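Local coordinates for Lmo0740 protein (Listeria monocytogenes, PDB 4RFA), which probably acts as a Crp-family transcription activator, with a cyclic nucleotide-binding-type domain joined to a DNA-binding domain, at residues A[61-75]-A[180-192]. Sequence-based numbering, arbitrary orientation.
Sequences ELEDNLRKTNYISIF and FINQSVLARYCRT
The Y71 ring lies between two arginines: R67 NE sits over the centre of one face, while on the other the R191 CA stands 3.7 Å from the ring centroid, a CH-pi contact. A tyrosine suits this place because its broad ring offers a face to each. This is an interdomain contact of a Crp-like regulator, where the hairpin made by strands 58-62 and 72-76 of the N-terminal beta domain meets helix 183-189, probably the first helix of the helix-turn-helix. The R188 guanidinium has I72 CD1 over one face, and at its edge it takes N70 O and the E61 carboxylate. R188 NE points straight at N70 O (2.7 Å) in the guanidinium plane. The bend at chi3 (65°) turns the head that way. NH2 adds a weak bond to N70 O and a weak, bent hydrogen bond to E61 OE2 that forms part of a salt bridge; this oxygen also bonds T98. Arginine fits because its CB and flat head lie against I72 CD1 while its edge meets a carbonyl and a carboxylate. F75 brings CE2 over one face of the Y189 ring, off centre (3.6 Å to Y189 CD1, planes 53° apart), and V185 CG1 meets the F75 ring edge. I181 CD1 and F180 CE1 extend this patch, where apolar I72, F75 and V185 suit burial. Backbones join where I72 N donates to R188 O (3.1 Å). R191, with positive phi, forms a Schellman motif after the helix; its extended side chain runs alongside residues 71-73, and in the conformer described R191 NH2 reaches an in-plane lone pair of S73 O at 3.0 Å.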
loop_
_atom_site.group_PDB
_atom_site.type_symbol
_atom_site.label_atom_id
_atom_site.label_comp_id
_atom_site.label_asym_id
_atom_site.label_seq_id
_atom_site.Cartn_x
_atom_site.Cartn_y
_atom_site.Cartn_z
ATOM N N GLU A 61 -3.842 1.903 13.442
ATOM C CA GLU A 61 -4.378 0.708 14.092
ATOM C C GLU A 61 -5.484 0.016 13.314
ATOM O O GLU A 61 -6.379 0.678 12.814
ATOM C CB GLU A 61 -4.974 1.108 15.441
ATOM C CG GLU A 61 -4.034 1.947 16.298
ATOM C CD GLU A 61 -4.470 2.027 17.758
ATOM O OE1 GLU A 61 -5.553 1.474 18.079
ATOM O OE2 GLU A 61 -3.732 2.645 18.565
ATOM N N LEU A 62 -5.454 -1.320 13.282
ATOM C CA LEU A 62 -6.582 -2.117 12.777
ATOM C C LEU A 62 -7.705 -2.159 13.827
ATOM O O LEU A 62 -7.579 -2.825 14.875
ATOM C CB LEU A 62 -6.138 -3.545 12.395
ATOM C CG LEU A 62 -7.281 -4.532 12.029
ATOM C CD1 LEU A 62 -8.318 -3.911 11.097
ATOM C CD2 LEU A 62 -6.735 -5.813 11.415
ATOM N N GLU A 63 -8.809 -1.481 13.526
ATOM C CA GLU A 63 -9.929 -1.390 14.457
ATOM C C GLU A 63 -10.630 -2.745 14.585
ATOM O O GLU A 63 -11.118 -3.297 13.593
ATOM C CB GLU A 63 -10.911 -0.293 14.023
ATOM C CG GLU A 63 -10.318 1.109 14.102
ATOM C CD GLU A 63 -10.007 1.542 15.525
ATOM O OE1 GLU A 63 -10.633 1.009 16.471
ATOM O OE2 GLU A 63 -9.148 2.428 15.710
ATOM N N ASP A 64 -10.645 -3.284 15.805
ATOM C CA ASP A 64 -11.308 -4.560 16.082
ATOM C C ASP A 64 -11.839 -4.461 17.487
ATOM O O ASP A 64 -11.102 -4.705 18.459
ATOM C CB ASP A 64 -10.310 -5.726 15.974
ATOM C CG ASP A 64 -10.968 -7.110 16.129
ATOM O OD1 ASP A 64 -12.127 -7.229 16.554
ATOM O OD2 ASP A 64 -10.305 -8.104 15.816
ATOM N N ASN A 65 -13.113 -4.129 17.610
ATOM C CA ASN A 65 -13.732 -3.960 18.941
ATOM C C ASN A 65 -13.813 -5.229 19.785
ATOM O O ASN A 65 -14.073 -5.145 20.974
ATOM C CB ASN A 65 -15.103 -3.319 18.803
ATOM C CG ASN A 65 -15.031 -1.893 18.281
ATOM O OD1 ASN A 65 -15.944 -1.414 17.606
ATOM N ND2 ASN A 65 -13.958 -1.204 18.608
ATOM N N LEU A 66 -13.587 -6.393 19.177
ATOM C CA LEU A 66 -13.346 -7.611 19.932
ATOM C C LEU A 66 -12.010 -7.577 20.680
ATOM O O LEU A 66 -11.818 -8.344 21.619
ATOM C CB LEU A 66 -13.319 -8.825 18.998
ATOM C CG LEU A 66 -14.546 -9.708 18.767
ATOM C CD1 LEU A 66 -14.101 -10.918 17.941
ATOM C CD2 LEU A 66 -15.184 -10.155 20.075
ATOM N N ARG A 67 -11.065 -6.746 20.230
ATOM C CA ARG A 67 -9.743 -6.663 20.859
ATOM C C ARG A 67 -9.581 -5.446 21.755
ATOM O O ARG A 67 -9.919 -4.317 21.362
ATOM C CB ARG A 67 -8.652 -6.621 19.807
ATOM C CG ARG A 67 -8.577 -7.888 18.987
ATOM C CD ARG A 67 -7.460 -7.793 17.974
ATOM N NE ARG A 67 -6.261 -7.308 18.627
ATOM C CZ ARG A 67 -5.524 -8.034 19.458
ATOM N NH1 ARG A 67 -5.847 -9.298 19.719
ATOM N NH2 ARG A 67 -4.437 -7.499 20.020
ATOM N N LYS A 68 -9.031 -5.679 22.946
ATOM C CA LYS A 68 -8.788 -4.606 23.909
ATOM C C LYS A 68 -7.747 -3.624 23.353
ATOM O O LYS A 68 -7.981 -2.424 23.322
ATOM C CB LYS A 68 -8.329 -5.180 25.252
ATOM C CG LYS A 68 -8.334 -4.164 26.382
ATOM C CD LYS A 68 -7.422 -4.575 27.533
ATOM C CE LYS A 68 -5.955 -4.302 27.209
ATOM N NZ LYS A 68 -5.075 -4.406 28.408
ATOM N N THR A 69 -6.606 -4.140 22.910
ATOM C CA THR A 69 -5.597 -3.305 22.230
ATOM C C THR A 69 -5.501 -3.744 20.784
ATOM O O THR A 69 -5.318 -4.901 20.475
ATOM C CB THR A 69 -4.198 -3.336 22.924
ATOM O OG1 THR A 69 -3.434 -4.464 22.475
ATOM C CG2 THR A 69 -4.351 -3.384 24.439
ATOM N N ASN A 70 -5.678 -2.804 19.884
ATOM C CA ASN A 70 -5.651 -3.141 18.514
ATOM C C ASN A 70 -4.232 -3.393 18.033
ATOM O O ASN A 70 -3.265 -2.834 18.542
ATOM C CB ASN A 70 -6.211 -2.011 17.677
ATOM C CG ASN A 70 -7.717 -1.814 17.858
ATOM O OD1 ASN A 70 -8.481 -2.769 18.050
ATOM N ND2 ASN A 70 -8.147 -0.569 17.717
ATOM N N TYR A 71 -4.153 -4.202 16.996
ATOM C CA TYR A 71 -2.935 -4.382 16.255
ATOM C C TYR A 71 -2.584 -3.086 15.557
ATOM O O TYR A 71 -3.424 -2.228 15.325
ATOM C CB TYR A 71 -3.144 -5.468 15.207
ATOM C CG TYR A 71 -3.363 -6.859 15.762
ATOM C CD1 TYR A 71 -2.792 -7.257 16.964
ATOM C CD2 TYR A 71 -4.111 -7.799 15.047
ATOM C CE1 TYR A 71 -2.968 -8.544 17.456
ATOM C CE2 TYR A 71 -4.289 -9.100 15.525
ATOM C CZ TYR A 71 -3.714 -9.465 16.735
ATOM O OH TYR A 71 -3.877 -10.743 17.230
ATOM N N ILE A 72 -1.335 -2.974 15.164
ATOM C CA ILE A 72 -0.857 -1.817 14.431
ATOM C C ILE A 72 -0.551 -2.287 13.040
ATOM O O ILE A 72 0.213 -3.250 12.864
ATOM C CB ILE A 72 0.428 -1.293 15.057
ATOM C CG1 ILE A 72 0.124 -0.724 16.436
ATOM C CG2 ILE A 72 1.141 -0.334 14.108
ATOM C CD1 ILE A 72 1.365 -0.515 17.309
ATOM N N SER A 73 -1.131 -1.612 12.059
ATOM C CA SER A 73 -1.000 -2.028 10.661
ATOM C C SER A 73 0.268 -1.484 10.105
ATOM O O SER A 73 0.943 -2.152 9.353
ATOM C CB SER A 73 -2.178 -1.469 9.812
ATOM O OG SER A 73 -3.404 -1.937 10.370
ATOM N N ILE A 74 0.579 -0.234 10.432
ATOM C CA ILE A 74 1.799 0.367 9.896
ATOM C C ILE A 74 2.135 1.595 10.706
ATOM O O ILE A 74 1.237 2.162 11.302
ATOM C CB ILE A 74 1.589 0.717 8.363
ATOM C CG1 ILE A 74 2.882 1.153 7.683
ATOM C CG2 ILE A 74 0.499 1.732 8.199
ATOM C CD1 ILE A 74 2.777 1.156 6.144
ATOM N N PHE A 75 3.405 2.005 10.713
ATOM C CA PHE A 75 3.792 3.242 11.328
ATOM C C PHE A 75 3.793 4.409 10.349
ATOM O O PHE A 75 3.997 4.217 9.194
ATOM C CB PHE A 75 5.157 3.083 11.974
ATOM C CG PHE A 75 5.127 2.168 13.153
ATOM C CD1 PHE A 75 4.664 2.629 14.385
ATOM C CD2 PHE A 75 5.441 0.836 13.020
ATOM C CE1 PHE A 75 4.562 1.779 15.480
ATOM C CE2 PHE A 75 5.331 -0.042 14.114
ATOM C CZ PHE A 75 4.880 0.429 15.345
ATOM N N PHE A 180 9.993 4.094 21.829
ATOM C CA PHE A 180 8.576 3.755 21.848
ATOM C C PHE A 180 8.260 2.326 21.321
ATOM O O PHE A 180 7.188 1.803 21.574
ATOM C CB PHE A 180 7.736 4.839 21.135
ATOM C CG PHE A 180 7.905 4.855 19.640
ATOM C CD1 PHE A 180 7.196 3.975 18.845
ATOM C CD2 PHE A 180 8.766 5.772 19.040
ATOM C CE1 PHE A 180 7.328 3.998 17.463
ATOM C CE2 PHE A 180 8.924 5.794 17.673
ATOM C CZ PHE A 180 8.213 4.892 16.874
ATOM N N ILE A 181 9.176 1.709 20.596
ATOM C CA ILE A 181 9.058 0.300 20.238
ATOM C C ILE A 181 9.481 -0.585 21.429
ATOM O O ILE A 181 10.691 -0.891 21.626
ATOM C CB ILE A 181 9.899 -0.089 19.023
ATOM C CG1 ILE A 181 9.671 0.848 17.819
ATOM C CG2 ILE A 181 9.587 -1.550 18.631
ATOM C CD1 ILE A 181 8.328 0.774 17.182
ATOM N N ASN A 182 8.487 -0.931 22.242
ATOM C CA ASN A 182 8.641 -1.869 23.340
ATOM C C ASN A 182 7.945 -3.150 23.005
ATOM O O ASN A 182 7.382 -3.357 21.885
ATOM C CB ASN A 182 8.088 -1.305 24.665
ATOM C CG ASN A 182 6.644 -0.826 24.560
ATOM O OD1 ASN A 182 5.900 -1.218 23.684
ATOM N ND2 ASN A 182 6.248 -0.000 25.487
ATOM N N GLN A 183 7.970 -4.037 23.969
ATOM C CA GLN A 183 7.346 -5.340 23.830
ATOM C C GLN A 183 5.887 -5.334 23.407
ATOM O O GLN A 183 5.454 -6.140 22.562
ATOM C CB GLN A 183 7.512 -6.130 25.128
ATOM C CG GLN A 183 7.382 -7.623 24.929
ATOM C CD GLN A 183 7.865 -8.388 26.127
ATOM O OE1 GLN A 183 9.080 -8.526 26.374
ATOM N NE2 GLN A 183 6.922 -8.871 26.895
ATOM N N SER A 184 5.093 -4.485 24.042
ATOM C CA SER A 184 3.670 -4.381 23.714
ATOM C C SER A 184 3.450 -3.866 22.298
ATOM O O SER A 184 2.609 -4.373 21.548
ATOM C CB SER A 184 2.968 -3.432 24.724
ATOM O OG SER A 184 1.603 -3.307 24.384
ATOM N N VAL A 185 4.232 -2.866 21.904
ATOM C CA VAL A 185 4.095 -2.312 20.581
ATOM C C VAL A 185 4.561 -3.332 19.512
ATOM O O VAL A 185 3.855 -3.572 18.513
ATOM C CB VAL A 185 4.831 -0.995 20.480
ATOM C CG1 VAL A 185 4.933 -0.515 19.043
ATOM C CG2 VAL A 185 4.144 0.070 21.394
ATOM N N LEU A 186 5.692 -3.981 19.770
ATOM C CA LEU A 186 6.209 -4.972 18.862
ATOM C C LEU A 186 5.191 -6.037 18.660
ATOM O O LEU A 186 4.979 -6.441 17.536
ATOM C CB LEU A 186 7.532 -5.568 19.350
ATOM C CG LEU A 186 8.309 -6.473 18.418
ATOM C CD1 LEU A 186 8.688 -5.703 17.170
ATOM C CD2 LEU A 186 9.554 -6.966 19.142
ATOM N N ALA A 187 4.550 -6.487 19.734
ATOM C CA ALA A 187 3.532 -7.493 19.620
ATOM C C ALA A 187 2.346 -7.070 18.764
ATOM O O ALA A 187 1.770 -7.886 18.014
ATOM C CB ALA A 187 3.024 -7.903 20.970
ATOM N N ARG A 188 1.921 -5.830 18.937
ATOM C CA ARG A 188 0.821 -5.307 18.170
ATOM C C ARG A 188 1.184 -5.217 16.706
ATOM O O ARG A 188 0.336 -5.529 15.851
ATOM C CB ARG A 188 0.355 -3.974 18.714
ATOM C CG ARG A 188 -0.204 -4.103 20.129
ATOM C CD ARG A 188 -0.331 -2.770 20.801
ATOM N NE ARG A 188 -1.305 -1.957 20.131
ATOM C CZ ARG A 188 -1.317 -0.644 20.218
ATOM N NH1 ARG A 188 -0.399 -0.029 20.970
ATOM N NH2 ARG A 188 -2.235 0.030 19.570
ATOM N N TYR A 189 2.438 -4.867 16.396
ATOM C CA TYR A 189 2.854 -4.739 15.005
ATOM C C TYR A 189 3.036 -6.107 14.369
ATOM O O TYR A 189 2.839 -6.290 13.141
ATOM C CB TYR A 189 4.091 -3.889 14.933
ATOM C CG TYR A 189 4.709 -3.665 13.559
ATOM C CD1 TYR A 189 4.063 -2.972 12.553
ATOM C CD2 TYR A 189 6.022 -4.064 13.325
ATOM C CE1 TYR A 189 4.688 -2.703 11.330
ATOM C CE2 TYR A 189 6.642 -3.813 12.106
ATOM C CZ TYR A 189 5.969 -3.141 11.114
ATOM O OH TYR A 189 6.651 -2.978 9.948
ATOM N N CYS A 190 3.455 -7.071 15.185
ATOM C CA CYS A 190 3.577 -8.460 14.734
ATOM C C CYS A 190 2.275 -9.235 14.735
ATOM O O CYS A 190 2.254 -10.383 14.332
ATOM C CB CYS A 190 4.633 -9.237 15.535
ATOM S SG CYS A 190 6.272 -8.562 15.277
ATOM N N ARG A 191 1.225 -8.597 15.226
ATOM C CA ARG A 191 -0.092 -9.180 15.258
ATOM C C ARG A 191 -0.011 -10.565 15.978
ATOM O O ARG A 191 -0.306 -11.633 15.421
ATOM C CB ARG A 191 -0.657 -9.148 13.814
ATOM C CG ARG A 191 -0.442 -7.776 13.080
ATOM C CD ARG A 191 -1.200 -7.731 11.747
ATOM N NE ARG A 191 -1.035 -6.659 10.709
ATOM C CZ ARG A 191 -0.050 -5.771 10.505
ATOM N NH1 ARG A 191 1.028 -5.697 11.264
ATOM N NH2 ARG A 191 -0.162 -4.944 9.423
ATOM N N THR A 192 0.508 -10.511 17.205
ATOM C CA THR A 192 0.540 -11.633 18.135
ATOM C C THR A 192 0.461 -11.134 19.607
ATOM O O THR A 192 0.258 -9.965 19.843
ATOM C CB THR A 192 1.803 -12.443 17.944
ATOM O OG1 THR A 192 1.650 -13.671 18.621
ATOM C CG2 THR A 192 3.046 -11.714 18.460
#